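Local coordinates for protein fluoroacetyl-CoA thioesterase (Streptomyces cattleya, PDB 3KUV) that hydrolyses fluoroacetyl-CoA to fluoroacetate and CoA before it can react with citrate synthase, and so confers fluoroacetate resistance on its producer, working as a homodimer, at residues G64-T70 and E119-L125; M5-F11 and T89-V95; I72-A78 and E112-H118; H20-L26 and E38-F44. The protein carries 1 engineered substitution. All coordinates share one frame; numbering follows the deposited sequence. Where two conformers were deposited one is given.

Contact 1: G64-T70 and E119-L125. With ACT (acetate ion), chain C.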
# COMPACT_ATOMS: atom_id res chain seq x y z
N GLY B 64 18.39 -2.32 -18.35
CA GLY B 64 17.09 -1.98 -18.92
C GLY B 64 15.94 -2.70 -18.23
O GLY B 64 14.83 -2.56 -18.69
N GLU B 65 16.23 -3.54 -17.24
CA GLU B 65 15.13 -4.22 -16.51
C GLU B 65 14.79 -3.45 -15.28
O GLU B 65 15.63 -2.73 -14.71
CB GLU B 65 15.56 -5.62 -16.11
CG GLU B 65 15.54 -6.62 -17.31
CD GLU B 65 16.00 -8.01 -17.01
OE1 GLU B 65 16.71 -8.35 -15.97
OE2 GLU B 65 15.58 -8.90 -17.83
N GLY B 66 13.55 -3.70 -14.77
CA GLY B 66 13.14 -3.28 -13.45
C GLY B 66 12.07 -4.29 -13.03
O GLY B 66 12.19 -5.43 -13.39
N SER B 67 11.18 -3.88 -12.13
CA SER B 67 10.17 -4.84 -11.62
C SER B 67 8.91 -4.14 -11.20
O SER B 67 8.89 -2.90 -10.95
CB SER B 67 10.77 -5.72 -10.46
OG SER B 67 11.01 -4.83 -9.33
N LEU B 68 7.86 -4.94 -11.04
CA LEU B 68 6.58 -4.48 -10.55
C LEU B 68 6.18 -5.35 -9.36
O LEU B 68 6.55 -6.53 -9.29
CB LEU B 68 5.49 -4.71 -11.61
CG LEU B 68 5.61 -3.90 -12.89
CD1 LEU B 68 4.66 -4.48 -13.95
CD2 LEU B 68 5.42 -2.36 -12.67
N GLY B 69 5.53 -4.76 -8.38
CA GLY B 69 4.88 -5.56 -7.33
C GLY B 69 3.62 -6.22 -7.82
O GLY B 69 2.77 -5.51 -8.46
N THR B 70 3.51 -7.54 -7.65
CA THR B 70 2.32 -8.27 -8.14
C THR B 70 1.41 -8.76 -7.02
O THR B 70 0.25 -9.09 -7.28
CB THR B 70 2.67 -9.46 -9.01
OG1 THR B 70 3.54 -10.32 -8.25
CG2 THR B 70 3.49 -8.97 -10.26
N GLU B 119 5.32 -10.32 -3.53
CA GLU B 119 5.88 -10.92 -4.78
C GLU B 119 6.05 -9.83 -5.80
O GLU B 119 5.28 -8.85 -5.82
CB GLU B 119 4.90 -11.94 -5.34
CG GLU B 119 4.82 -13.24 -4.44
CD GLU B 119 4.02 -13.06 -3.18
OE1 GLU B 119 2.97 -12.41 -3.28
OE2 GLU B 119 4.34 -13.59 -2.11
N ARG B 120 7.08 -10.03 -6.64
CA ARG B 120 7.42 -9.10 -7.71
C ARG B 120 7.67 -9.83 -9.02
O ARG B 120 7.95 -11.00 -9.02
CB ARG B 120 8.72 -8.36 -7.37
CG ARG B 120 8.55 -7.55 -6.02
CD ARG B 120 9.68 -6.55 -5.79
NE ARG B 120 9.68 -5.46 -6.76
CZ ARG B 120 8.80 -4.47 -6.81
NH1 ARG B 120 7.89 -4.37 -5.80
NH2 ARG B 120 8.76 -3.56 -7.79
N ALA B 121 7.57 -9.11 -10.13
CA ALA B 121 7.86 -9.63 -11.44
C ALA B 121 8.88 -8.72 -12.16
O ALA B 121 8.66 -7.49 -12.22
CB ALA B 121 6.60 -9.72 -12.31
N VAL B 122 9.94 -9.31 -12.69
CA VAL B 122 10.91 -8.57 -13.52
C VAL B 122 10.28 -8.19 -14.87
O VAL B 122 9.51 -8.93 -15.44
CB VAL B 122 12.12 -9.47 -13.78
CG1 VAL B 122 13.15 -8.63 -14.64
CG2 VAL B 122 12.81 -9.83 -12.44
N ILE B 123 10.55 -6.95 -15.25
CA ILE B 123 9.97 -6.36 -16.50
C ILE B 123 11.10 -5.74 -17.31
O ILE B 123 12.11 -5.29 -16.76
CB ILE B 123 8.83 -5.36 -16.29
CG1 ILE B 123 9.27 -4.19 -15.40
CG2 ILE B 123 7.53 -6.06 -15.77
CD1 ILE B 123 8.31 -3.02 -15.50
N HIS B 124 10.89 -5.72 -18.65
CA HIS B 124 11.77 -4.92 -19.51
C HIS B 124 11.16 -3.51 -19.51
O HIS B 124 10.00 -3.35 -19.96
CB HIS B 124 11.74 -5.52 -20.91
CG HIS B 124 12.67 -4.80 -21.85
ND1 HIS B 124 12.28 -3.72 -22.62
CD2 HIS B 124 14.02 -4.92 -22.04
CE1 HIS B 124 13.32 -3.29 -23.32
NE2 HIS B 124 14.39 -3.99 -22.98
N LEU B 125 11.83 -2.51 -18.90
CA LEU B 125 11.22 -1.18 -18.71
C LEU B 125 10.66 -0.53 -20.00
O LEU B 125 9.52 -0.04 -19.99
CB LEU B 125 12.20 -0.16 -17.99
CG LEU B 125 12.42 -0.64 -16.54
CD1 LEU B 125 13.61 0.17 -15.97
CD2 LEU B 125 11.20 -0.49 -15.66
C ACT C . 3.76 -0.72 -8.27
O ACT C . 3.99 -2.00 -7.93
OXT ACT C . 3.87 0.22 -7.38
CH3 ACT C . 3.39 -0.40 -9.70
O HOH W 1 5.19 -12.04 -9.49
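Gly-66 and Ile-123, and two residues on Leu-68 and Ala-121, are the hydrogen-bonded pairs that join strand 65-70 to strand 119-124 in the antiparallel sheet of the hot-dog fold. The strand axes approach to 4.3 Å. Leu-68 N donates a hydrogen bond to Ala-121 O at 2.9 Å, and Ala-121 N donates one to Leu-68 O. Thr-70 N to Glu-119 O and Leu-125 N to Gly-64 O extend the pairing at either end, the latter just where helix 125-135 begins.

Apolar packing occupies the face of Leu-68 and Ile-123, whose side chains meet at about a right angle, Leu-68 CD1 lying 3.7 Å from Ile-123 CG2. The CG1 arm of Ile-123 sits between its own backbone N and carbonyl carbon (chi1 57°), which brings CD1 against Leu-68 CG. Phe-36 of the second subunit packs on both residues, so this face belongs to the dimer interface.

Polar contacts gather on the other face round Arg-120, a substrate-binding residue. Its guanidinium approaches Ser-67 side-on, and NE and NH2 both donate to the single atom Ser-67 OG, each at 3.0 Å; that oxygen lies only 2° out of the guanidinium plane. The bend at chi3 (66°) folds the group back over the neighbouring strand, with Leu-68 C beneath one face. NH1 forms a salt bridge with the active-site Glu-50, so the two bonds to Ser-67 OG probably limit the rotation of a group that also pairs with Glu-50. Gly-69, which binds CoA and substrate, directs its N to the acetate oxygen O at 3.2 Å.

Contact 2: M5-F11 and T89-V95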
# COMPACT_ATOMS: atom_id res chain seq x y z
N MET B 5 20.50 -14.62 -7.28
CA MET B 5 20.17 -14.09 -5.94
C MET B 5 20.07 -15.20 -4.92
O MET B 5 19.52 -16.26 -5.23
CB MET B 5 18.83 -13.40 -5.98
CG MET B 5 18.87 -12.02 -6.54
SD MET B 5 17.45 -11.14 -6.03
CE MET B 5 17.79 -10.54 -4.33
N ARG B 6 20.56 -14.94 -3.70
CA ARG B 6 20.56 -15.96 -2.65
C ARG B 6 19.27 -16.03 -1.80
O ARG B 6 18.94 -15.11 -1.02
CB ARG B 6 21.80 -15.93 -1.72
CG ARG B 6 22.60 -14.58 -1.67
CD ARG B 6 23.82 -14.64 -0.70
NE ARG B 6 23.61 -13.88 0.55
CZ ARG B 6 23.29 -14.41 1.74
NH1 ARG B 6 23.12 -15.72 1.89
NH2 ARG B 6 23.14 -13.61 2.79
N VAL B 7 18.62 -17.18 -1.92
CA VAL B 7 17.41 -17.44 -1.09
C VAL B 7 17.82 -17.47 0.37
O VAL B 7 18.85 -18.05 0.76
CB VAL B 7 16.72 -18.73 -1.49
CG1 VAL B 7 15.68 -19.20 -0.47
CG2 VAL B 7 16.04 -18.58 -2.84
N GLY B 8 17.03 -16.79 1.23
CA GLY B 8 17.30 -16.74 2.65
C GLY B 8 18.17 -15.56 3.11
O GLY B 8 18.29 -15.33 4.33
N GLU B 9 18.77 -14.85 2.18
CA GLU B 9 19.48 -13.62 2.44
C GLU B 9 18.49 -12.51 2.87
O GLU B 9 17.34 -12.45 2.35
CB GLU B 9 20.18 -13.18 1.15
CG GLU B 9 20.95 -11.92 1.31
CD GLU B 9 21.65 -11.42 0.02
OE1 GLU B 9 21.02 -11.41 -1.10
OE2 GLU B 9 22.82 -10.94 0.19
N ARG B 10 18.86 -11.80 3.91
CA ARG B 10 18.08 -10.69 4.44
C ARG B 10 18.71 -9.38 4.05
O ARG B 10 19.93 -9.20 4.09
CB ARG B 10 17.96 -10.75 5.97
CG ARG B 10 17.06 -11.96 6.45
CD ARG B 10 17.10 -12.17 7.93
NE ARG B 10 18.42 -12.65 8.31
CZ ARG B 10 18.83 -12.73 9.59
NH1 ARG B 10 18.05 -12.31 10.58
NH2 ARG B 10 20.02 -13.19 9.88
N PHE B 11 17.85 -8.45 3.71
CA PHE B 11 18.27 -7.10 3.35
C PHE B 11 17.50 -6.16 4.28
O PHE B 11 16.29 -6.39 4.57
CB PHE B 11 17.87 -6.72 1.92
CG PHE B 11 18.13 -5.22 1.63
CD1 PHE B 11 19.48 -4.67 1.59
CD2 PHE B 11 17.07 -4.33 1.42
CE1 PHE B 11 19.67 -3.30 1.36
CE2 PHE B 11 17.28 -3.00 1.16
CZ PHE B 11 18.55 -2.46 1.15
N THR B 89 12.78 -5.39 6.98
CA THR B 89 13.68 -6.54 6.69
C THR B 89 13.01 -7.34 5.58
O THR B 89 11.81 -7.71 5.74
CB THR B 89 13.81 -7.40 7.95
OG1 THR B 89 14.43 -6.58 8.97
CG2 THR B 89 14.76 -8.58 7.70
N ALA B 90 13.70 -7.55 4.47
CA ALA B 90 13.15 -8.34 3.32
C ALA B 90 14.01 -9.59 3.18
O ALA B 90 15.22 -9.50 3.09
CB ALA B 90 13.25 -7.57 2.05
N GLU B 91 13.38 -10.72 3.06
CA GLU B 91 14.12 -12.00 3.04
C GLU B 91 13.63 -12.71 1.82
O GLU B 91 12.44 -13.01 1.65
CB GLU B 91 13.82 -12.77 4.28
CG GLU B 91 14.74 -13.99 4.33
CD GLU B 91 14.67 -14.77 5.65
OE1 GLU B 91 14.12 -14.27 6.70
OE2 GLU B 91 15.23 -15.90 5.64
N LEU B 92 14.53 -13.07 0.92
CA LEU B 92 14.16 -13.73 -0.34
C LEU B 92 13.67 -15.18 -0.09
O LEU B 92 14.41 -15.99 0.54
CB LEU B 92 15.35 -13.71 -1.32
CG LEU B 92 14.99 -14.27 -2.66
CD1 LEU B 92 13.91 -13.49 -3.41
CD2 LEU B 92 16.20 -14.50 -3.63
N ARG B 93 12.48 -15.55 -0.60
CA ARG B 93 11.97 -16.93 -0.46
C ARG B 93 12.26 -17.78 -1.66
O ARG B 93 12.52 -18.98 -1.51
CB ARG B 93 10.40 -16.95 -0.23
CG ARG B 93 9.97 -16.22 1.06
CD ARG B 93 8.42 -16.26 1.04
NE ARG B 93 7.91 -17.63 1.34
CZ ARG B 93 6.67 -18.05 1.22
NH1 ARG B 93 5.74 -17.21 0.70
NH2 ARG B 93 6.34 -19.27 1.58
N SER B 94 12.18 -17.17 -2.84
CA SER B 94 12.32 -17.95 -4.09
C SER B 94 12.46 -17.07 -5.24
O SER B 94 11.97 -15.97 -5.26
CB SER B 94 11.11 -18.86 -4.31
OG SER B 94 9.91 -18.06 -4.49
N VAL B 95 13.09 -17.64 -6.30
CA VAL B 95 13.19 -17.01 -7.63
C VAL B 95 12.72 -18.05 -8.65
O VAL B 95 13.23 -19.22 -8.66
CB VAL B 95 14.60 -16.55 -7.94
CG1 VAL B 95 14.62 -15.94 -9.32
CG2 VAL B 95 15.06 -15.58 -6.98
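At one margin of the sheet, a type II beta turn from Arg-6 to Glu-9 leads into strand 10-16 and sets Gly-8 against Leu-92. Gly-8 N donates to Leu-92 O at 2.8 Å, in the carbonyl plane, and Leu-92 N answers to Glu-9 O at 3.2 Å. Gly-8 takes a positive phi (91°) at the third position of the turn.

Leu-92 has the largest buried area in the contact. With its CG anti to the backbone N (chi1 -175°), CD2 is the branch that reaches Met-5 CB, at 3.7 Å, and it also approaches Arg-6 O, while Val-7 CG1 comes to 3.3 Å from Arg-93 O. Beyond the turn the backbones settle into regular antiparallel pairing at an outermost strand of the hot-dog sheet within this chain: Phe-11 and Ala-90 form a hydrogen-bonded pair, with Ala-90 N to Phe-11 O at 2.8 Å. The ring of Phe-11 leads away to pack on helix 42-57.

On the other face, Arg-10 and Glu-91 lie side by side and point the same way. They touch through aliphatic carbons, CG to CG 3.7 Å, whereas Arg-10 NE stays 4.9 Å from Glu-91 OE1, their flat groups turned 46° apart.

Contact 3: I72-A78 and E112-H118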
# COMPACT_ATOMS: atom_id res chain seq x y z
N ILE B 72 0.83 -8.36 -2.39
CA ILE B 72 1.27 -8.06 -1.02
C ILE B 72 0.26 -8.60 -0.02
O ILE B 72 -0.94 -8.60 -0.26
CB ILE B 72 1.56 -6.60 -0.77
CG1 ILE B 72 2.53 -6.49 0.50
CG2 ILE B 72 0.27 -5.80 -0.69
CD1 ILE B 72 3.57 -5.51 0.46
N CYS B 73 0.76 -9.15 1.08
CA CYS B 73 -0.21 -9.76 2.05
C CYS B 73 0.41 -9.52 3.43
O CYS B 73 1.33 -10.29 3.85
CB CYS B 73 -0.40 -11.25 1.73
SG CYS B 73 -1.79 -11.99 2.64
N VAL B 74 0.03 -8.42 4.08
CA VAL B 74 0.71 -8.00 5.33
C VAL B 74 -0.27 -7.58 6.41
O VAL B 74 -1.37 -7.03 6.08
CB VAL B 74 1.77 -6.85 5.14
CG1 VAL B 74 2.96 -7.35 4.30
CG2 VAL B 74 1.13 -5.58 4.48
N THR B 75 0.14 -7.72 7.65
CA THR B 75 -0.55 -7.05 8.71
C THR B 75 0.01 -5.66 9.01
O THR B 75 1.08 -5.31 8.53
CB THR B 75 -0.33 -7.84 10.02
OG1 THR B 75 1.11 -7.92 10.26
CG2 THR B 75 -0.91 -9.25 9.83
N HIS B 76 -0.79 -4.85 9.74
CA HIS B 76 -0.30 -3.56 10.23
C HIS B 76 -0.71 -3.61 11.71
O HIS B 76 -1.94 -3.49 12.02
CB HIS B 76 -0.88 -2.44 9.27
CG HIS B 76 -0.16 -1.08 9.24
ND1 HIS B 76 0.93 -0.75 10.03
CD2 HIS B 76 -0.40 0.01 8.46
CE1 HIS B 76 1.27 0.51 9.79
NE2 HIS B 76 0.47 1.01 8.84
N THR B 77 0.25 -3.85 12.57
CA THR B 77 -0.02 -4.27 14.02
C THR B 77 0.16 -3.08 15.03
O THR B 77 -0.17 -3.22 16.22
CB THR B 77 0.83 -5.44 14.40
OG1 THR B 77 2.22 -5.15 14.16
CG2 THR B 77 0.47 -6.64 13.54
N ALA B 78 0.81 -2.01 14.61
CA ALA B 78 1.01 -0.82 15.46
C ALA B 78 1.19 0.38 14.58
O ALA B 78 1.63 0.24 13.43
CB ALA B 78 2.25 -1.00 16.40
N GLU B 112 7.07 -3.78 16.73
CA GLU B 112 6.88 -4.47 15.44
C GLU B 112 5.63 -3.85 14.79
O GLU B 112 4.58 -3.66 15.50
CB GLU B 112 6.79 -5.96 15.75
CG GLU B 112 6.03 -6.85 14.88
CD GLU B 112 6.78 -7.48 13.67
OE1 GLU B 112 7.48 -8.55 13.81
OE2 GLU B 112 6.59 -6.95 12.55
N ILE B 113 5.64 -3.45 13.53
CA ILE B 113 4.51 -2.76 12.96
C ILE B 113 3.87 -3.56 11.84
O ILE B 113 2.78 -3.18 11.41
CB ILE B 113 4.81 -1.35 12.43
CG1 ILE B 113 5.86 -1.44 11.29
CG2 ILE B 113 5.39 -0.47 13.56
CD1 ILE B 113 6.01 -0.04 10.56
N GLY B 114 4.44 -4.68 11.34
CA GLY B 114 3.66 -5.44 10.26
C GLY B 114 4.58 -6.53 9.76
O GLY B 114 5.82 -6.41 9.84
N SER B 115 3.98 -7.54 9.15
CA SER B 115 4.77 -8.63 8.54
C SER B 115 3.90 -9.37 7.57
O SER B 115 2.66 -9.31 7.64
CB SER B 115 5.42 -9.67 9.50
OG SER B 115 4.46 -10.37 10.16
N GLY B 116 4.56 -10.03 6.60
CA GLY B 116 3.84 -10.85 5.68
C GLY B 116 4.70 -11.12 4.47
O GLY B 116 5.88 -11.41 4.62
N THR B 117 4.05 -11.19 3.32
CA THR B 117 4.68 -11.62 2.09
C THR B 117 4.50 -10.60 0.98
O THR B 117 3.57 -9.79 0.99
CB THR B 117 4.14 -12.99 1.61
OG1 THR B 117 2.68 -12.92 1.54
CG2 THR B 117 4.54 -14.16 2.56
N HIS B 118 5.38 -10.65 -0.02
CA HIS B 118 5.34 -9.71 -1.18
C HIS B 118 5.92 -10.47 -2.37
O HIS B 118 6.97 -11.18 -2.23
CB HIS B 118 6.24 -8.51 -0.90
CG HIS B 118 6.24 -7.52 -2.05
ND1 HIS B 118 7.37 -6.90 -2.59
CD2 HIS B 118 5.18 -7.07 -2.76
CE1 HIS B 118 6.99 -6.07 -3.56
NE2 HIS B 118 5.69 -6.16 -3.68
O HOH W 2 2.40 -9.48 12.13
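Ile-113 against Thr-77, Thr-117 against Cys-73 and Ser-115 against Thr-75 carry the contact where strand 112-118 runs antiparallel to strand 72-75 and the loop that follows, in the hot-dog sheet; Ile-113, Thr-117 and Ser-115 bury the most surface. Ile-113 and Gly-114 both face Ala-106 of the adjoining strand, a classic beta bulge. Across this contact Ile-113 O accepts Thr-77 N at 2.9 Å, the donor standing 55° out of the carbonyl plane. In the conformer given, the ring of His-76 turns its edge to the same oxygen, and ND1 makes only a weak 3.4 Å bond to Ile-113 O. His-76 belongs to the active site, and both His-76 and Thr-77 to the CoA site. The CB of Ile-113 rests 3.7 Å from Ala-78 O.

Thr-117 pairs with Cys-73 by two backbone bonds, and its OG1 lies 3.5 Å from Cys-73 CB. The Cys-73 SG, anti to the backbone N (chi1 -169°), forms a disulfide with Cys-73 of the second subunit, within the antiparallel pairing of residues 72-75 with that subunit that carries the sheet across the dimer.

Ser-115 O accepts Thr-75 N at 3.0 Å. Between these bonded positions Gly-116 faces Val-74, and Gly-116 CA comes to 3.2 Å from Cys-73 O, close packing at a residue without a side chain. Ser-115 N turns to a side chain instead of a carbonyl, donating to Thr-75 OG1 at 3.1 Å; one water joins Thr-75 OG1, at 2.8 Å, to Ser-115 OG.

Contact 4: H20-L26 and E38-F44. Engineered in segment 38-44: Ser-42 (natural residue Thr). With ACT (acetate ion), chain H.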
# COMPACT_ATOMS: atom_id res chain seq x y z
N HIS B 20 5.34 14.25 5.91
CA HIS B 20 4.52 14.08 4.71
C HIS B 20 4.23 12.62 4.29
O HIS B 20 3.76 12.39 3.21
CB HIS B 20 5.11 14.86 3.50
CG HIS B 20 6.51 14.47 3.16
ND1 HIS B 20 7.61 15.03 3.80
CD2 HIS B 20 6.99 13.59 2.25
CE1 HIS B 20 8.71 14.50 3.29
NE2 HIS B 20 8.37 13.62 2.36
N LYS B 21 4.42 11.67 5.24
CA LYS B 21 4.01 10.29 4.94
C LYS B 21 2.91 9.80 5.84
O LYS B 21 2.73 8.60 6.01
CB LYS B 21 5.21 9.32 5.02
CG LYS B 21 6.34 9.69 4.01
CD LYS B 21 5.94 9.42 2.58
CE LYS B 21 7.19 9.69 1.77
NZ LYS B 21 6.89 9.90 0.33
N THR B 22 2.15 10.74 6.41
CA THR B 22 0.97 10.32 7.19
C THR B 22 -0.23 10.11 6.30
O THR B 22 -0.20 10.41 5.12
CB THR B 22 0.66 11.37 8.30
OG1 THR B 22 0.36 12.63 7.67
CG2 THR B 22 1.86 11.51 9.26
N VAL B 23 -1.28 9.51 6.90
CA VAL B 23 -2.48 9.17 6.12
C VAL B 23 -3.03 10.31 5.24
O VAL B 23 -3.34 10.08 4.07
CB VAL B 23 -3.53 8.73 7.12
CG1 VAL B 23 -4.91 8.55 6.43
CG2 VAL B 23 -3.09 7.37 7.76
N ARG B 24 -3.18 11.49 5.87
CA ARG B 24 -3.70 12.62 5.05
C ARG B 24 -2.94 12.98 3.78
O ARG B 24 -3.53 13.48 2.79
CB ARG B 24 -3.95 13.84 5.97
CG ARG B 24 -2.65 14.49 6.52
CD ARG B 24 -2.99 15.71 7.41
NE ARG B 24 -1.70 16.33 7.72
CZ ARG B 24 -1.41 17.62 7.71
NH1 ARG B 24 -2.36 18.54 7.51
NH2 ARG B 24 -0.16 17.98 8.01
N HIS B 25 -1.63 12.72 3.81
CA HIS B 25 -0.80 12.95 2.63
C HIS B 25 -0.89 11.91 1.55
O HIS B 25 -0.50 12.16 0.37
CB HIS B 25 0.66 13.06 3.11
CG HIS B 25 0.94 14.28 3.93
ND1 HIS B 25 1.30 15.49 3.36
CD2 HIS B 25 0.95 14.45 5.27
CE1 HIS B 25 1.47 16.37 4.34
NE2 HIS B 25 1.25 15.78 5.50
N LEU B 26 -1.38 10.70 1.90
CA LEU B 26 -1.56 9.70 0.78
C LEU B 26 -2.66 10.11 -0.22
O LEU B 26 -2.49 9.92 -1.42
CB LEU B 26 -1.79 8.33 1.44
CG LEU B 26 -1.81 7.16 0.42
CD1 LEU B 26 -0.38 6.86 -0.08
CD2 LEU B 26 -2.35 5.96 1.17
N GLU B 38 -2.11 11.43 12.74
CA GLU B 38 -0.84 11.70 12.00
C GLU B 38 0.12 10.55 12.17
O GLU B 38 1.07 10.55 13.00
CB GLU B 38 -0.22 12.99 12.53
CG GLU B 38 -1.01 14.22 11.96
CD GLU B 38 -0.58 14.58 10.54
OE1 GLU B 38 -0.87 13.82 9.63
OE2 GLU B 38 0.05 15.64 10.31
N VAL B 39 -0.21 9.48 11.45
CA VAL B 39 0.59 8.23 11.55
C VAL B 39 0.84 7.71 10.12
O VAL B 39 0.11 8.05 9.18
CB VAL B 39 -0.15 7.11 12.36
CG1 VAL B 39 -0.32 7.59 13.84
CG2 VAL B 39 -1.51 6.74 11.74
N PHE B 40 1.96 6.97 10.00
CA PHE B 40 2.40 6.47 8.72
C PHE B 40 1.27 5.61 8.07
O PHE B 40 0.72 4.67 8.69
CB PHE B 40 3.68 5.64 9.09
CG PHE B 40 4.46 5.11 7.92
CD1 PHE B 40 4.89 3.75 7.91
CD2 PHE B 40 4.83 5.96 6.89
CE1 PHE B 40 5.71 3.28 6.79
CE2 PHE B 40 5.68 5.54 5.80
CZ PHE B 40 6.09 4.17 5.77
N ALA B 41 0.96 5.92 6.80
CA ALA B 41 -0.18 5.22 6.15
C ALA B 41 0.17 3.84 5.67
O ALA B 41 1.30 3.64 5.17
CB ALA B 41 -0.73 6.03 4.93
N SER B 42 -0.84 2.95 5.69
CA SER B 42 -0.65 1.62 5.16
C SER B 42 -0.13 1.63 3.69
O SER B 42 0.73 0.84 3.36
CB SER B 42 -1.93 0.83 5.22
OG SER B 42 -2.27 0.51 6.54
N GLY B 43 -0.66 2.53 2.86
CA GLY B 43 -0.22 2.50 1.47
C GLY B 43 1.24 2.94 1.38
O GLY B 43 1.97 2.50 0.48
N PHE B 44 1.69 3.88 2.26
CA PHE B 44 3.10 4.22 2.29
C PHE B 44 3.95 3.05 2.81
O PHE B 44 5.09 2.86 2.34
CB PHE B 44 3.36 5.49 3.09
CG PHE B 44 2.95 6.79 2.39
CD1 PHE B 44 3.47 7.11 1.13
CD2 PHE B 44 2.13 7.72 3.06
CE1 PHE B 44 3.14 8.35 0.48
CE2 PHE B 44 1.78 8.92 2.48
CZ PHE B 44 2.29 9.26 1.20
C ACT H . -3.49 3.46 8.42
O ACT H . -4.76 3.23 8.70
OXT ACT H . -3.16 3.57 7.21
CH3 ACT H . -2.46 3.64 9.46
O HOH W 3 -2.97 12.07 8.73
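Phe-44 is clasped between Lys-21 and Leu-26, one aliphatic group over each face of its ring. Lys-21 CD lies 3.7 Å from the centroid of the Phe-44 ring and 14° off its normal; Leu-26 CD1 covers the opposite face, 8° off the normal. Both are CH-pi contacts, with Lys-21 crossing Phe-44 at about a right angle and Leu-26 sliding past it in the opposite direction. The bend of Lys-21 at chi2 (-70°) lays its methylenes over the ring, while NZ continues to Glu-29 and Leu-26 of the second subunit. Thr-22 O sits at the ring edge, near its plane.

This sandwich fixes residues 20-26 against the start of helix 42-57, the central helix that the hot-dog sheet wraps. Ala-41 is its N-cap, and Phe-40 to Phe-44 belong to the substrate site. Thr-22 and Phe-40 bridge their backbones, flanked by weak bonds from Val-23 N to Val-39 O and from Ala-41 N to Lys-21 O. Ala-41 CB packs against Val-23 CG2 at 3.9 Å.

Ser-42, an engineered replacement for threonine at an active-site position, donates from its N to the acetate atom OXT at 2.8 Å. Gly-69 N of the second subunit also hydrogen-bonds this acetate, so the site is built from both chains.

At the far end, Thr-22 OG1 donates to Glu-38 OE1 at 2.6 Å, on the syn side but tilted well out of the carboxylate plane. Arg-24 NE forms a salt bridge with Glu-38 OE2 at 3.2 Å, a weak hydrogen bond with the guanidinium and carboxylate planes nearly perpendicular.

From the N terminus, residues 5-11 wait until 89-95 for their partner, so contact 2 closes a long loop that contains the whole of contact 4. Contact 4 closes a short one and ties residues 20-26, with the short helix 23-26, to the approach and first turn of helix 42-57. Strand 65-75 then opens contacts 1 and 3; strand 112-124 returns along it, meeting 72-78 first and 64-70 last, so contact 3 lies within contact 1. Both cross contact 2, whose second segment falls between their halves. Contacts 1, 2 and 3 share one sheet, and active-site residues His-76 of contact 3, just beyond strand 65-75, and Ser-42 of contact 4 lie side by side.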